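Local coordinates for protein putative leucoanthocyanidin reductase 1 (PDB 3I6I) that uses NADPH to reduce leucoanthocyanidins, probably to catechin-type flavan-3-ols, in the flavonoid pathway of grapevine, at residues D128-G133 with V269-H274; V191-V196 with D275-G280. All coordinates share one frame; numbering follows the deposited sequence.

Contact 1 (D128-G133 with V269-H274); sequences DPVEPG and VAAFTH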
loop_
_atom_site.group_PDB
_atom_site.type_symbol
_atom_site.label_atom_id
_atom_site.label_comp_id
_atom_site.label_asym_id
_atom_site.label_seq_id
_atom_site.Cartn_x
_atom_site.Cartn_y
_atom_site.Cartn_z
ATOM N N ASP A 128 -6.421 -0.417 -15.380
ATOM C CA ASP A 128 -7.811 -0.587 -15.766
ATOM C C ASP A 128 -8.272 -2.028 -15.404
ATOM O O ASP A 128 -8.588 -2.830 -16.305
ATOM C CB ASP A 128 -7.901 -0.299 -17.269
ATOM C CG ASP A 128 -9.287 -0.422 -17.834
ATOM O OD1 ASP A 128 -10.265 -0.128 -17.114
ATOM O OD2 ASP A 128 -9.395 -0.844 -19.019
ATOM N N PRO A 129 -8.360 -2.330 -14.099
ATOM C CA PRO A 129 -8.790 -3.670 -13.729
ATOM C C PRO A 129 -10.212 -3.929 -14.036
ATOM O O PRO A 129 -11.006 -3.002 -14.167
ATOM C CB PRO A 129 -8.587 -3.711 -12.219
ATOM C CG PRO A 129 -8.717 -2.254 -11.813
ATOM C CD PRO A 129 -8.082 -1.509 -12.905
ATOM N N VAL A 130 -10.576 -5.190 -14.152
ATOM C CA VAL A 130 -11.990 -5.497 -14.232
ATOM C C VAL A 130 -12.741 -5.227 -12.930
ATOM O O VAL A 130 -12.138 -5.014 -11.891
ATOM C CB VAL A 130 -12.237 -6.989 -14.681
ATOM C CG1 VAL A 130 -11.568 -7.218 -16.026
ATOM C CG2 VAL A 130 -11.738 -8.018 -13.581
ATOM N N GLU A 131 -14.069 -5.261 -12.999
ATOM C CA GLU A 131 -14.864 -5.124 -11.781
ATOM C C GLU A 131 -14.680 -6.393 -10.940
ATOM O O GLU A 131 -14.506 -7.472 -11.493
ATOM C CB GLU A 131 -16.326 -4.920 -12.096
ATOM C CG GLU A 131 -16.631 -3.612 -12.825
ATOM C CD GLU A 131 -16.657 -2.407 -11.906
ATOM O OE1 GLU A 131 -16.285 -2.553 -10.712
ATOM O OE2 GLU A 131 -17.070 -1.293 -12.370
ATOM N N PRO A 132 -14.771 -6.289 -9.609
ATOM C CA PRO A 132 -15.015 -5.081 -8.812
ATOM C C PRO A 132 -13.737 -4.339 -8.358
ATOM O O PRO A 132 -13.826 -3.395 -7.584
ATOM C CB PRO A 132 -15.810 -5.622 -7.631
ATOM C CG PRO A 132 -15.209 -7.019 -7.400
ATOM C CD PRO A 132 -14.848 -7.517 -8.787
ATOM N N GLY A 133 -12.561 -4.743 -8.838
ATOM C CA GLY A 133 -11.336 -3.983 -8.611
ATOM C C GLY A 133 -11.535 -2.550 -9.103
ATOM O O GLY A 133 -11.130 -1.589 -8.428
ATOM N N VAL A 269 -9.627 -9.055 -5.078
ATOM C CA VAL A 269 -8.281 -9.597 -5.162
ATOM C C VAL A 269 -8.112 -10.331 -6.501
ATOM O O VAL A 269 -7.055 -10.212 -7.132
ATOM C CB VAL A 269 -7.913 -10.551 -3.986
ATOM C CG1 VAL A 269 -6.503 -11.149 -4.231
ATOM C CG2 VAL A 269 -7.962 -9.796 -2.642
ATOM N N ALA A 270 -9.145 -11.066 -6.941
ATOM C CA ALA A 270 -9.085 -11.727 -8.240
ATOM C C ALA A 270 -8.878 -10.731 -9.413
ATOM O O ALA A 270 -8.071 -10.915 -10.327
ATOM C CB ALA A 270 -10.339 -12.593 -8.455
ATOM N N ALA A 271 -9.643 -9.641 -9.388
ATOM C CA ALA A 271 -9.536 -8.602 -10.415
ATOM C C ALA A 271 -8.117 -7.993 -10.448
ATOM O O ALA A 271 -7.539 -7.805 -11.506
ATOM C CB ALA A 271 -10.585 -7.523 -10.124
ATOM N N PHE A 272 -7.544 -7.705 -9.285
ATOM C CA PHE A 272 -6.171 -7.135 -9.274
ATOM C C PHE A 272 -5.102 -8.156 -9.692
ATOM O O PHE A 272 -4.152 -7.792 -10.371
ATOM C CB PHE A 272 -5.834 -6.596 -7.905
ATOM C CG PHE A 272 -6.690 -5.430 -7.463
ATOM C CD1 PHE A 272 -7.215 -4.501 -8.357
ATOM C CD2 PHE A 272 -6.952 -5.262 -6.127
ATOM C CE1 PHE A 272 -7.987 -3.438 -7.893
ATOM C CE2 PHE A 272 -7.693 -4.186 -5.675
ATOM C CZ PHE A 272 -8.213 -3.284 -6.567
ATOM N N THR A 273 -5.294 -9.434 -9.320
ATOM C CA THR A 273 -4.427 -10.538 -9.814
ATOM C C THR A 273 -4.404 -10.588 -11.345
ATOM O O THR A 273 -3.348 -10.745 -11.975
ATOM C CB THR A 273 -4.866 -11.910 -9.208
ATOM O OG1 THR A 273 -4.838 -11.826 -7.768
ATOM C CG2 THR A 273 -3.891 -13.046 -9.615
ATOM N N HIS A 274 -5.571 -10.519 -11.960
ATOM C CA HIS A 274 -5.704 -10.464 -13.413
ATOM C C HIS A 274 -4.963 -9.259 -13.996
ATOM O O HIS A 274 -4.187 -9.378 -14.958
ATOM C CB HIS A 274 -7.175 -10.424 -13.786
ATOM C CG HIS A 274 -7.441 -10.285 -15.243
ATOM N ND1 HIS A 274 -7.741 -9.085 -15.834
ATOM C CD2 HIS A 274 -7.542 -11.220 -16.215
ATOM C CE1 HIS A 274 -7.945 -9.279 -17.129
ATOM N NE2 HIS A 274 -7.819 -10.572 -17.383
HETATM O O HOH W 1 -8.330 -6.891 -13.984
#
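Gly133 and Ala271 bring the two backbones together, their CA atoms 5.3 Å apart, where an extended loop lies against helix 266-277. In this Rossmann-fold reductase, residues 128-132 end the loop that leads from strand 114-116, and Gly133 begins helix 133-149, with Pro132, after a cis peptide bond, at its N-cap. The loop curves around the methyl of Ala271: CB lies 3.4 Å from Val130 O and 3.6 Å from Gly133 N, while Val130 CG2 rests on it at 3.7 Å. The small alanine suits this place, where a larger side chain would probably run into the loop backbone. Phe272, with CG anti to its carbonyl carbon (chi1 -64°), runs alongside Pro129, whose CG meets the ring edge at CE1. Gly133 CA approaches the same CE1 to 3.5 Å, and a CB on Gly133 would clash there, hence a residue without side chain. An alanine in place of Phe272 would probably open a gap beside Pro129 and Gly133 and leave Tyr137 without its ring neighbour. His274 NE2 is hydrogen-bonded to Glu252 OE2. At ND1 of the same imidazole, a water in the ring plane lies 2.9 Å away, accepts from Val130 N (2.8 Å) and donates to Ala271 O (2.8 Å).

Contact 2 (V191-V196 with D275-G280); sequences VKAYFV and DIFIKG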
loop_
_atom_site.group_PDB
_atom_site.type_symbol
_atom_site.label_atom_id
_atom_site.label_comp_id
_atom_site.label_asym_id
_atom_site.label_seq_id
_atom_site.Cartn_x
_atom_site.Cartn_y
_atom_site.Cartn_z
ATOM N N VAL A 191 4.703 -12.787 -16.797
ATOM C CA VAL A 191 4.342 -11.367 -16.643
ATOM C C VAL A 191 4.981 -10.858 -15.350
ATOM O O VAL A 191 4.761 -11.383 -14.250
ATOM C CB VAL A 191 2.849 -11.131 -16.671
ATOM C CG1 VAL A 191 2.532 -9.610 -16.456
ATOM C CG2 VAL A 191 2.264 -11.604 -17.980
ATOM N N LYS A 192 5.824 -9.837 -15.504
ATOM C CA LYS A 192 6.539 -9.239 -14.389
ATOM C C LYS A 192 5.698 -8.407 -13.409
ATOM O O LYS A 192 4.747 -7.753 -13.808
ATOM C CB LYS A 192 7.643 -8.324 -14.938
ATOM C CG LYS A 192 8.757 -9.072 -15.692
ATOM C CD LYS A 192 9.707 -9.783 -14.795
ATOM C CE LYS A 192 10.982 -10.234 -15.515
ATOM N NZ LYS A 192 12.018 -10.777 -14.559
ATOM N N ALA A 193 6.060 -8.476 -12.133
ATOM C CA ALA A 193 5.501 -7.604 -11.090
ATOM C C ALA A 193 6.647 -7.181 -10.186
ATOM O O ALA A 193 7.717 -7.787 -10.225
ATOM C CB ALA A 193 4.430 -8.329 -10.307
ATOM N N TYR A 194 6.452 -6.126 -9.390
ATOM C CA TYR A 194 7.429 -5.707 -8.396
ATOM C C TYR A 194 6.959 -6.074 -7.007
ATOM O O TYR A 194 5.856 -5.760 -6.612
ATOM C CB TYR A 194 7.682 -4.195 -8.456
ATOM C CG TYR A 194 8.366 -3.725 -9.715
ATOM C CD1 TYR A 194 7.636 -3.217 -10.777
ATOM C CD2 TYR A 194 9.747 -3.794 -9.840
ATOM C CE1 TYR A 194 8.270 -2.790 -11.941
ATOM C CE2 TYR A 194 10.380 -3.340 -10.967
ATOM C CZ TYR A 194 9.638 -2.856 -12.017
ATOM O OH TYR A 194 10.352 -2.467 -13.112
ATOM N N PHE A 195 7.818 -6.748 -6.267
ATOM C CA PHE A 195 7.525 -7.191 -4.891
ATOM C C PHE A 195 8.393 -6.441 -3.906
ATOM O O PHE A 195 9.611 -6.301 -4.084
ATOM C CB PHE A 195 7.756 -8.706 -4.753
ATOM C CG PHE A 195 6.916 -9.514 -5.679
ATOM C CD1 PHE A 195 5.648 -9.917 -5.317
ATOM C CD2 PHE A 195 7.361 -9.809 -6.970
ATOM C CE1 PHE A 195 4.854 -10.652 -6.178
ATOM C CE2 PHE A 195 6.564 -10.539 -7.850
ATOM C CZ PHE A 195 5.299 -10.976 -7.442
ATOM N N VAL A 196 7.751 -5.919 -2.878
ATOM C CA VAL A 196 8.409 -5.031 -1.927
ATOM C C VAL A 196 8.118 -5.489 -0.515
ATOM O O VAL A 196 6.940 -5.743 -0.126
ATOM C CB VAL A 196 7.889 -3.599 -2.109
ATOM C CG1 VAL A 196 8.654 -2.632 -1.178
ATOM C CG2 VAL A 196 8.000 -3.163 -3.571
ATOM N N ASP A 275 -5.175 -8.092 -13.412
ATOM C CA ASP A 275 -4.546 -6.882 -13.913
ATOM C C ASP A 275 -3.012 -6.997 -13.897
ATOM O O ASP A 275 -2.346 -6.593 -14.869
ATOM C CB ASP A 275 -5.020 -5.653 -13.128
ATOM C CG ASP A 275 -5.011 -4.361 -13.962
ATOM O OD1 ASP A 275 -4.876 -4.360 -15.249
ATOM O OD2 ASP A 275 -5.152 -3.299 -13.305
ATOM N N ILE A 276 -2.480 -7.498 -12.793
ATOM C CA ILE A 276 -1.037 -7.644 -12.609
ATOM C C ILE A 276 -0.465 -8.714 -13.489
ATOM O O ILE A 276 0.469 -8.429 -14.253
ATOM C CB ILE A 276 -0.660 -7.918 -11.171
ATOM C CG1 ILE A 276 -1.137 -6.828 -10.206
ATOM C CG2 ILE A 276 0.849 -8.262 -11.033
ATOM C CD1 ILE A 276 -1.141 -7.295 -8.728
ATOM N N PHE A 277 -0.999 -9.936 -13.369
ATOM C CA PHE A 277 -0.330 -11.128 -13.908
ATOM C C PHE A 277 -0.785 -11.559 -15.291
ATOM O O PHE A 277 -0.103 -12.365 -15.947
ATOM C CB PHE A 277 -0.383 -12.259 -12.907
ATOM C CG PHE A 277 0.386 -11.965 -11.653
ATOM C CD1 PHE A 277 1.778 -11.902 -11.668
ATOM C CD2 PHE A 277 -0.249 -11.668 -10.484
ATOM C CE1 PHE A 277 2.477 -11.586 -10.534
ATOM C CE2 PHE A 277 0.451 -11.332 -9.340
ATOM C CZ PHE A 277 1.826 -11.324 -9.354
ATOM N N ILE A 278 -1.920 -11.049 -15.731
ATOM C CA ILE A 278 -2.356 -11.214 -17.117
ATOM C C ILE A 278 -2.045 -9.969 -17.946
ATOM O O ILE A 278 -1.473 -10.075 -19.024
ATOM C CB ILE A 278 -3.849 -11.627 -17.229
ATOM C CG1 ILE A 278 -4.104 -12.943 -16.478
ATOM C CG2 ILE A 278 -4.341 -11.676 -18.689
ATOM C CD1 ILE A 278 -3.290 -14.184 -16.873
ATOM N N LYS A 279 -2.407 -8.783 -17.455
ATOM C CA LYS A 279 -2.333 -7.587 -18.279
ATOM C C LYS A 279 -1.055 -6.748 -18.071
ATOM O O LYS A 279 -0.831 -5.835 -18.822
ATOM C CB LYS A 279 -3.575 -6.715 -18.080
ATOM C CG LYS A 279 -4.862 -7.484 -18.396
ATOM C CD LYS A 279 -5.981 -6.623 -18.842
ATOM C CE LYS A 279 -6.513 -5.865 -17.677
ATOM N NZ LYS A 279 -7.562 -4.881 -18.069
ATOM N N GLY A 280 -0.235 -7.071 -17.076
ATOM C CA GLY A 280 1.044 -6.398 -16.895
ATOM C C GLY A 280 0.917 -4.992 -16.373
ATOM O O GLY A 280 1.755 -4.137 -16.722
HETATM O O HOH W 2 2.290 -6.347 -13.849
#
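Val191 and Phe277 mark the closest backbone approach, CA to CA 5.4 Å, where the lead-in to strand 193-196 passes the C-terminal end of helix 266-277. The strand is the middle one of a small mixed three-stranded sheet, between strands 161-162 and 227-228, so the contact is a helix end packed against a sheet strand and its approach. Val191 straddles two successive carbonyls near the end of the helix. Its CG1, anti to the backbone N (chi1 178°), lies 3.2 Å from Ile276 O, and its CG2 stands 3.2 Å from Phe277 O; valine, with two methyls on CB, can offer one to each. CG1 also rests on the CA of Gly280, which leaves helical geometry with a positive phi of 73°, a conformation that glycine adopts with little strain. Further along, the small Ala193 lets the helix come near: its CB touches Ile276 CG2 at 3.7 Å and also meets Phe277 CE1. That same Ile276 CG2 sits 3.4 Å above the centre of one face of the Phe277 ring. Phe195 and Phe277 reach tip to tip, CZ to CZ 4.0 Å, with Phe195 CZ in the plane of the Phe277 ring; Leu233 packs on Phe195 and Ile230 on Phe277, both from helix 230-241. A water joins the backbones, donating to Lys192 O (2.8 Å) and to Ile276 O (2.8 Å), which also accepts a weak bond from Gly280 N.

Overall arrangement
Contacts 1 and 2 follow each other on helix 266-277, their centres about 12 Å apart, and the same helix thus joins the loop of contact 1 to the small sheet of contact 2. Two probable hydrogen bonds tie them: Lys279 NZ to Asp128 O (2.9 Å), a side chain of 275-280 reaching the loop of contact 1, and Lys279 N to His274 O (3.1 Å). Both lie near the cofactor: the nearest atoms of bound NADPH are about 6 Å from the Phe272 side chain and about 7 Å from that of Ile276. The side chain of Phe272 is about 7 Å from that of Lys140, and that of Ala193 about 7 Å from that of Asn160, both NADPH-binding residues.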